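Local coordinates for aminotransferase class-III (Ochrobactrum anthropi, PDB 5GHG), which probably transfers amino groups between amines and carbonyl acceptors with a pyridoxal-phosphate cofactor, as class-III omega-transaminases do, at residues F264-N269 and V377-G382; D38-E43 and C426-I431; V60-S65 and S291-I296. The protein carries 1 engineered substitution. All coordinates share one frame; numbering follows the deposited sequence.

Contacts 2 and 3 have centres about 10 Å apart. The centre of contact 1 lies about 15 Å from that of contact 2 and 17 Å from that of contact 3. Along the chain the segments come in the order 38-43, 60-65, 264-269, 291-296, 377-382 and 426-431. Contacts 1 and 3 are nested inside the loop closed by contact 2, and they cross each other. Contacts 1 and 2 reach the same mixed sheet and meet where Arg266 touches Cys426 and Pro427. Contact 2 meets contact 3 through Gly39 with Phe64 and Ser65. Contacts 1 and 3 each bring a side chain within about 9 Å of PMP, while contact 2 joins early and late chain parts.

Contact 1: F264-N269 and V377-G382; sequences FGRTGN and VGLIAG
Arg266 and Leu379 are joined by two hydrogen bonds, one through backbone atoms and one through the guanidinium. Leu379 N donates to Arg266 O at 2.9 Å, with an N-H...O angle of 157°. In return Arg266 NH1 donates to Leu379 O at 3.0 Å. That acceptor lies near the guanidinium plane, but the donor stands above the carbonyl plane, 38° out of it. The side chain reaches this position by leaving the backbone with CG anti to N (chi1 177°) and then bending at chi2 and chi3. NH1 also bonds to Pro427 O, and NH2 bonds to Gln288 OE1. Three acceptors therefore hold the buried guanidinium and should limit its rotation.

Packing follows the same residues. Leu379 CG lies 3.6 Å from Arg266 NH1, and the two side chains cross obliquely. Arg266 CD rests 4.0 Å from Ile380 CB, with those side chains at about a right angle. Farther along, Val377 CG2 meets the backbone at Thr267 O, 3.6 Å away, while its CG1 faces Thr267 CB. Between these contacts the backbones come close, with Gly378 CA 3.6 Å from Thr267 C. A side chain on Gly378 would run into Thr267 and Gly268.

Each segment holds a tight turn. Gly265 to Gly268 form a type I turn, and Val377 to Ile380 form a type II' turn, with Gly378 at positive phi. The second turn links strands 371-377 and 380-385 in a two-residue beta hairpin. Ile380 has its side chain about 9 Å from the bound PMP. Leu379 packs on Ala351 of helix 347-363, Arg266 touches Ser55 of helix 55-58, and the hydroxyl of Thr267 bonds to that of Thr275 in helix 272-275.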
loop_
_atom_site.group_PDB
_atom_site.type_symbol
_atom_site.label_atom_id
_atom_site.label_comp_id
_atom_site.label_asym_id
_atom_site.label_seq_id
_atom_site.Cartn_x
_atom_site.Cartn_y
_atom_site.Cartn_z
ATOM N N PHE B 264 13.556 0.467 15.567
ATOM C CA PHE B 264 14.165 -0.842 15.804
ATOM C C PHE B 264 15.678 -0.830 15.658
ATOM O O PHE B 264 16.260 -1.743 15.087
ATOM C CB PHE B 264 13.495 -1.903 14.920
ATOM C CG PHE B 264 11.998 -1.928 15.082
ATOM C CD1 PHE B 264 11.430 -2.426 16.248
ATOM C CD2 PHE B 264 11.166 -1.364 14.133
ATOM C CE1 PHE B 264 10.040 -2.401 16.425
ATOM C CE2 PHE B 264 9.789 -1.333 14.296
ATOM C CZ PHE B 264 9.227 -1.849 15.446
ATOM N N GLY B 265 16.329 0.190 16.225
ATOM C CA GLY B 265 17.770 0.170 16.459
ATOM C C GLY B 265 18.628 0.998 15.521
ATOM O O GLY B 265 19.839 1.071 15.724
ATOM N N ARG B 266 18.039 1.665 14.536
ATOM C CA ARG B 266 18.822 2.318 13.493
ATOM C C ARG B 266 19.679 3.471 14.028
ATOM O O ARG B 266 20.767 3.715 13.504
ATOM C CB ARG B 266 17.892 2.810 12.385
ATOM C CG ARG B 266 18.570 3.568 11.254
ATOM C CD ARG B 266 19.694 2.765 10.651
ATOM N NE ARG B 266 19.259 1.466 10.132
ATOM C CZ ARG B 266 20.082 0.565 9.610
ATOM N NH1 ARG B 266 21.393 0.816 9.555
ATOM N NH2 ARG B 266 19.614 -0.571 9.162
ATOM N N THR B 267 19.212 4.197 15.045
ATOM C CA THR B 267 19.890 5.437 15.447
ATOM C C THR B 267 20.697 5.290 16.740
ATOM O O THR B 267 21.117 6.299 17.310
ATOM C CB THR B 267 18.898 6.594 15.580
ATOM O OG1 THR B 267 18.035 6.370 16.707
ATOM C CG2 THR B 267 18.071 6.729 14.317
ATOM N N GLY B 268 20.942 4.064 17.194
ATOM C CA GLY B 268 21.675 3.837 18.422
ATOM C C GLY B 268 20.796 3.586 19.623
ATOM O O GLY B 268 21.309 3.294 20.709
ATOM N N ASN B 269 19.489 3.737 19.462
ATOM C CA ASN B 269 18.518 3.300 20.460
ATOM C C ASN B 269 17.422 2.549 19.719
ATOM O O ASN B 269 17.371 2.556 18.483
ATOM C CB ASN B 269 17.950 4.493 21.230
ATOM C CG ASN B 269 18.994 5.152 22.103
ATOM O OD1 ASN B 269 19.316 4.647 23.161
ATOM N ND2 ASN B 269 19.552 6.265 21.641
ATOM N N VAL B 377 24.000 9.622 12.768
ATOM C CA VAL B 377 23.927 9.148 14.144
ATOM C C VAL B 377 23.687 7.647 14.105
ATOM O O VAL B 377 23.080 7.133 13.166
ATOM C CB VAL B 377 22.817 9.852 14.966
ATOM C CG1 VAL B 377 21.463 9.619 14.357
ATOM C CG2 VAL B 377 22.827 9.366 16.405
ATOM N N GLY B 378 24.166 6.940 15.121
ATOM C CA GLY B 378 23.941 5.512 15.163
ATOM C C GLY B 378 24.466 4.870 13.890
ATOM O O GLY B 378 25.601 5.121 13.462
ATOM N N LEU B 379 23.626 4.040 13.241
ATOM C CA LEU B 379 24.036 3.308 12.054
ATOM C C LEU B 379 23.447 3.907 10.779
ATOM O O LEU B 379 23.160 3.188 9.817
ATOM C CB LEU B 379 23.674 1.825 12.190
ATOM C CG LEU B 379 24.434 0.759 11.393
ATOM C CD1 LEU B 379 25.966 0.855 11.597
ATOM C CD2 LEU B 379 23.909 -0.643 11.723
ATOM N N ILE B 380 23.266 5.226 10.732
ATOM C CA ILE B 380 22.818 5.885 9.506
ATOM C C ILE B 380 23.677 7.114 9.281
ATOM O O ILE B 380 23.961 7.860 10.227
ATOM C CB ILE B 380 21.321 6.239 9.541
ATOM C CG1 ILE B 380 20.850 6.667 8.156
ATOM C CG2 ILE B 380 21.043 7.326 10.575
ATOM C CD1 ILE B 380 19.350 6.762 8.001
ATOM N N ALA B 381 24.105 7.325 8.049
ATOM C CA ALA B 381 25.004 8.429 7.758
ATOM C C ALA B 381 24.834 8.889 6.330
ATOM O O ALA B 381 24.425 8.131 5.457
ATOM C CB ALA B 381 26.477 8.052 8.018
ATOM N N GLY B 382 25.180 10.146 6.100
ATOM C CA GLY B 382 25.239 10.688 4.759
ATOM C C GLY B 382 26.531 11.439 4.557
ATOM O O GLY B 382 27.030 12.092 5.472
#

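Contact 2: D38-E43 and C426-I431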
loop_
_atom_site.group_PDB
_atom_site.type_symbol
_atom_site.label_atom_id
_atom_site.label_comp_id
_atom_site.label_asym_id
_atom_site.label_seq_id
_atom_site.Cartn_x
_atom_site.Cartn_y
_atom_site.Cartn_z
ATOM N N ASP B 38 22.799 -12.856 1.178
ATOM C CA ASP B 38 23.625 -13.599 2.128
ATOM C C ASP B 38 24.158 -12.610 3.159
ATOM O O ASP B 38 25.128 -11.896 2.883
ATOM C CB ASP B 38 24.759 -14.311 1.373
ATOM C CG ASP B 38 25.829 -14.866 2.290
ATOM O OD1 ASP B 38 25.546 -15.107 3.466
ATOM O OD2 ASP B 38 26.959 -15.082 1.806
ATOM N N GLY B 39 23.540 -12.582 4.341
ATOM C CA GLY B 39 23.986 -11.654 5.368
ATOM C C GLY B 39 23.876 -10.217 4.884
ATOM O O GLY B 39 22.801 -9.764 4.456
ATOM N N ILE B 40 24.978 -9.467 4.931
ATOM C CA ILE B 40 24.935 -8.083 4.466
ATOM C C ILE B 40 25.114 -7.967 2.955
ATOM O O ILE B 40 25.097 -6.845 2.435
ATOM C CB ILE B 40 25.990 -7.177 5.129
ATOM C CG1 ILE B 40 27.406 -7.537 4.663
ATOM C CG2 ILE B 40 25.848 -7.224 6.664
ATOM C CD1 ILE B 40 28.457 -6.457 5.023
ATOM N N TYR B 41 25.274 -9.084 2.250
ATOM C CA TYR B 41 25.598 -9.085 0.830
ATOM C C TYR B 41 24.404 -9.490 -0.026
ATOM O O TYR B 41 23.540 -10.266 0.397
ATOM C CB TYR B 41 26.755 -10.052 0.514
ATOM C CG TYR B 41 27.973 -9.883 1.408
ATOM C CD1 TYR B 41 28.951 -8.938 1.119
ATOM C CD2 TYR B 41 28.149 -10.694 2.519
ATOM C CE1 TYR B 41 30.080 -8.786 1.951
ATOM C CE2 TYR B 41 29.257 -10.548 3.358
ATOM C CZ TYR B 41 30.216 -9.598 3.066
ATOM O OH TYR B 41 31.307 -9.470 3.910
ATOM N N VAL B 42 24.381 -8.982 -1.252
ATOM C CA VAL B 42 23.506 -9.467 -2.290
ATOM C C VAL B 42 24.366 -9.786 -3.502
ATOM O O VAL B 42 25.486 -9.290 -3.652
ATOM C CB VAL B 42 22.390 -8.467 -2.679
ATOM C CG1 VAL B 42 21.428 -8.248 -1.518
ATOM C CG2 VAL B 42 22.964 -7.158 -3.137
ATOM N N GLU B 43 23.821 -10.617 -4.375
ATOM C CA GLU B 43 24.515 -11.082 -5.568
ATOM C C GLU B 43 23.581 -10.881 -6.762
ATOM O O GLU B 43 22.416 -11.269 -6.702
ATOM C CB GLU B 43 24.916 -12.532 -5.381
ATOM C CG GLU B 43 25.424 -13.253 -6.585
ATOM C CD GLU B 43 25.704 -14.728 -6.270
ATOM O OE1 GLU B 43 26.286 -15.004 -5.190
ATOM O OE2 GLU B 43 25.304 -15.587 -7.082
ATOM N N CYS B 426 23.491 2.951 5.435
ATOM C CA CYS B 426 22.489 2.482 6.379
ATOM C C CYS B 426 22.520 0.957 6.365
ATOM O O CYS B 426 21.569 0.299 5.926
ATOM C CB CYS B 426 21.107 3.021 5.984
ATOM S SG CYS B 426 19.741 2.609 7.068
ATOM N N PRO B 427 23.629 0.367 6.807
ATOM C CA PRO B 427 23.838 -1.076 6.607
ATOM C C PRO B 427 23.045 -1.908 7.599
ATOM O O PRO B 427 22.513 -1.378 8.588
ATOM C CB PRO B 427 25.350 -1.238 6.804
ATOM C CG PRO B 427 25.705 -0.122 7.789
ATOM C CD PRO B 427 24.823 1.037 7.349
ATOM N N PRO B 428 22.933 -3.216 7.364
ATOM C CA PRO B 428 22.126 -4.056 8.246
ATOM C C PRO B 428 22.656 -4.049 9.680
ATOM O O PRO B 428 23.850 -3.880 9.923
ATOM C CB PRO B 428 22.213 -5.439 7.609
ATOM C CG PRO B 428 22.535 -5.171 6.163
ATOM C CD PRO B 428 23.434 -3.962 6.192
ATOM N N LEU B 429 21.729 -4.221 10.625
ATOM C CA LEU B 429 22.038 -4.228 12.051
ATOM C C LEU B 429 23.034 -5.318 12.422
ATOM O O LEU B 429 23.678 -5.220 13.472
ATOM C CB LEU B 429 20.755 -4.426 12.863
ATOM C CG LEU B 429 19.559 -3.520 12.553
ATOM C CD1 LEU B 429 18.340 -3.940 13.401
ATOM C CD2 LEU B 429 19.933 -2.084 12.847
ATOM N N ILE B 430 23.171 -6.351 11.576
ATOM C CA ILE B 430 24.070 -7.464 11.825
ATOM C C ILE B 430 25.504 -7.214 11.362
ATOM O O ILE B 430 26.361 -8.102 11.517
ATOM C CB ILE B 430 23.574 -8.753 11.133
ATOM C CG1 ILE B 430 23.455 -8.544 9.619
ATOM C CG2 ILE B 430 22.252 -9.277 11.763
ATOM C CD1 ILE B 430 23.433 -9.860 8.831
ATOM N N ILE B 431 25.793 -6.059 10.768
ATOM C CA ILE B 431 27.143 -5.814 10.253
ATOM C C ILE B 431 28.160 -5.853 11.405
ATOM O O ILE B 431 27.831 -5.572 12.561
ATOM C CB ILE B 431 27.196 -4.484 9.490
ATOM C CG1 ILE B 431 28.479 -4.395 8.645
ATOM C CG2 ILE B 431 27.028 -3.300 10.436
ATOM C CD1 ILE B 431 28.470 -3.277 7.620
#
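Ile40 is the centre of this contact and meets Pro428, Ile430 and Ile431. The interface is apolar, and no hydrogen bond joins the two segments. The CB of Ile40 points toward 426-431, and its two branches divide the work. Ile40 CG2 rests against the turn of the other segment. Ile40 CG2 lies 3.9 Å from Pro428 CG and 4.0 Å from Ile430 CG1. Ile40 CG2 is also 4.1 Å from Ile431 CA. The longer branch goes elsewhere. With CG1 between the backbone N and the carbonyl carbon (chi1 70°), Ile40 CD1 runs out to meet Ile431 CD1 at 4.1 Å, tip to tip. The Pro428 ring meets the Ile40 side chain at about a right angle.

Ile430 adds a second patch of contact. Ile430 CD1 rests 3.9 Å from Gly39 CA, against backbone that carries no side chain. Gly39 has positive phi, as its place in the turn requires. CG1 of Ile40 also lies over the centre of the neighbouring Tyr41 ring, 3.7 Å above its plane, so the isoleucine is held from within its own segment too.

Both backbones are tightly turned. Ile431 N bonds to Pro428 O, closing a type I turn just before helix 433-455. Ile431 then packs on Val436 and Met439 of that helix, and Ile40 on Gln435. In the other segment, Asp38 and Tyr41 exchange two backbone hydrogen bonds across a type II' turn. This is a two-residue beta hairpin between antiparallel strands 32-38 and 41-44. The contact fits the small domain of fold-type-I aminotransferases, where N-terminal strands share a sheet with strands from the C-terminal part of the chain.

Contact 3: V60-S65 and S291-I296; sequences VGVGFS and SSYLPI
Tyr293 and Ser291 bind the turn Val60-Gly63 through two hydrogen bonds. Tyr293 OH donates to Gly63 O at 2.7 Å, and this acceptor lies at the ring edge, near its plane. The same hydroxyl also bonds to Glu66 N. Ser291 OG stands anti to its carbonyl carbon (chi1 -68°), beside the backbone N, and accepts from Val62 N at 3.2 Å. It has a further partner in Asn338 OD1.

Val62 CG2 lies 3.4 Å from Ser291 OG and touches Tyr293 CE1, approaching that ring obliquely. Val60 CG1 lies at the Tyr293 ring edge, 4.1 Å from Tyr293 CE1. Val60 CG1 also sits 3.8 Å above the plane of the Phe64 ring, over its centre. A phenylalanine in place of Tyr293 would probably leave Gly63 O and Glu66 N without this partner and loosen the end of the turn.

The contact lies at the subunit interface: His328 of the second subunit bonds to Ser292 O. The Ser292 side chain is about 8 Å from the bound PMP. The loop between helices 55-58 and 67-77 thus meets the loop between strands 282-285 and 297-301, with Val62 packing on Leu69 of helix 67-77 and Asn338 of helix 329-344.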
loop_
_atom_site.group_PDB
_atom_site.type_symbol
_atom_site.label_atom_id
_atom_site.label_comp_id
_atom_site.label_asym_id
_atom_site.label_seq_id
_atom_site.Cartn_x
_atom_site.Cartn_y
_atom_site.Cartn_z
ATOM N N VAL B 60 16.330 -3.838 5.709
ATOM C CA VAL B 60 16.604 -5.276 5.915
ATOM C C VAL B 60 17.553 -5.378 7.101
ATOM O O VAL B 60 18.753 -5.647 6.975
ATOM C CB VAL B 60 17.134 -5.950 4.637
ATOM C CG1 VAL B 60 17.309 -7.456 4.843
ATOM C CG2 VAL B 60 16.134 -5.682 3.499
ATOM N N GLY B 61 16.987 -5.204 8.289
ATOM C CA GLY B 61 17.789 -5.102 9.495
ATOM C C GLY B 61 18.582 -6.355 9.828
ATOM O O GLY B 61 19.743 -6.261 10.236
ATOM N N VAL B 62 17.981 -7.543 9.665
ATOM C CA VAL B 62 18.661 -8.785 10.045
ATOM C C VAL B 62 19.464 -9.389 8.908
ATOM O O VAL B 62 19.949 -10.528 9.002
ATOM C CB VAL B 62 17.675 -9.836 10.611
ATOM C CG1 VAL B 62 16.989 -9.304 11.878
ATOM C CG2 VAL B 62 16.666 -10.239 9.578
ATOM N N GLY B 63 19.620 -8.652 7.810
ATOM C CA GLY B 63 20.365 -9.174 6.684
ATOM C C GLY B 63 19.480 -9.997 5.755
ATOM O O GLY B 63 18.292 -10.204 5.994
ATOM N N PHE B 64 20.092 -10.506 4.687
ATOM C CA PHE B 64 19.352 -11.059 3.566
ATOM C C PHE B 64 19.293 -12.585 3.567
ATOM O O PHE B 64 18.864 -13.171 2.569
ATOM C CB PHE B 64 19.973 -10.572 2.236
ATOM C CG PHE B 64 19.768 -9.113 1.972
ATOM C CD1 PHE B 64 20.643 -8.171 2.476
ATOM C CD2 PHE B 64 18.659 -8.674 1.239
ATOM C CE1 PHE B 64 20.449 -6.805 2.260
ATOM C CE2 PHE B 64 18.458 -7.313 1.001
ATOM C CZ PHE B 64 19.344 -6.379 1.511
ATOM N N SER B 65 19.716 -13.244 4.643
ATOM C CA SER B 65 19.659 -14.707 4.665
ATOM C C SER B 65 19.363 -15.171 6.085
ATOM O O SER B 65 20.201 -15.758 6.783
ATOM C CB SER B 65 20.969 -15.316 4.144
ATOM O OG SER B 65 22.032 -14.956 5.002
ATOM N N SER B 291 12.101 -6.461 8.885
ATOM C CA SER B 291 13.269 -6.458 8.000
ATOM C C SER B 291 12.865 -6.540 6.527
ATOM O O SER B 291 13.624 -7.032 5.686
ATOM C CB SER B 291 14.241 -7.599 8.362
ATOM O OG SER B 291 14.837 -7.343 9.621
ATOM N N SER B 292 11.661 -6.080 6.211
ATOM C CA SER B 292 11.090 -6.150 4.858
ATOM C C SER B 292 10.939 -7.576 4.334
ATOM O O SER B 292 10.756 -7.773 3.132
ATOM C CB SER B 292 11.917 -5.320 3.867
ATOM O OG SER B 292 11.728 -3.940 4.108
ATOM N N TYR B 293 11.025 -8.599 5.188
ATOM C CA TYR B 293 10.848 -9.962 4.684
ATOM C C TYR B 293 9.430 -10.185 4.187
ATOM O O TYR B 293 9.200 -11.035 3.317
ATOM C CB TYR B 293 11.231 -10.985 5.737
ATOM C CG TYR B 293 12.698 -11.351 5.739
ATOM C CD1 TYR B 293 13.682 -10.375 5.799
ATOM C CD2 TYR B 293 13.106 -12.690 5.712
ATOM C CE1 TYR B 293 15.039 -10.711 5.821
ATOM C CE2 TYR B 293 14.457 -13.035 5.742
ATOM C CZ TYR B 293 15.418 -12.053 5.789
ATOM O OH TYR B 293 16.759 -12.394 5.807
ATOM N N LEU B 294 8.470 -9.434 4.736
ATOM C CA LEU B 294 7.118 -9.338 4.215
ATOM C C LEU B 294 6.632 -7.914 4.465
ATOM O O LEU B 294 7.076 -7.278 5.416
ATOM C CB LEU B 294 6.152 -10.330 4.883
ATOM C CG LEU B 294 6.327 -11.792 4.512
ATOM C CD1 LEU B 294 5.294 -12.662 5.212
ATOM C CD2 LEU B 294 6.217 -11.947 2.981
ATOM N N PRO B 295 5.727 -7.402 3.629
ATOM C CA PRO B 295 5.203 -6.037 3.842
ATOM C C PRO B 295 4.287 -5.998 5.057
ATOM O O PRO B 295 3.314 -6.758 5.138
ATOM C CB PRO B 295 4.402 -5.761 2.551
ATOM C CG PRO B 295 4.674 -6.916 1.627
ATOM C CD PRO B 295 5.175 -8.051 2.426
ATOM N N ILE B 296 4.596 -5.113 5.993
ATOM C CA ILE B 296 3.707 -4.816 7.109
ATOM C C ILE B 296 4.171 -3.507 7.756
ATOM O O ILE B 296 5.365 -3.218 7.824
ATOM C CB ILE B 296 3.659 -5.961 8.140
ATOM C CG1 ILE B 296 2.720 -5.604 9.287
ATOM C CG2 ILE B 296 5.049 -6.232 8.680
ATOM C CD1 ILE B 296 2.431 -6.751 10.257
#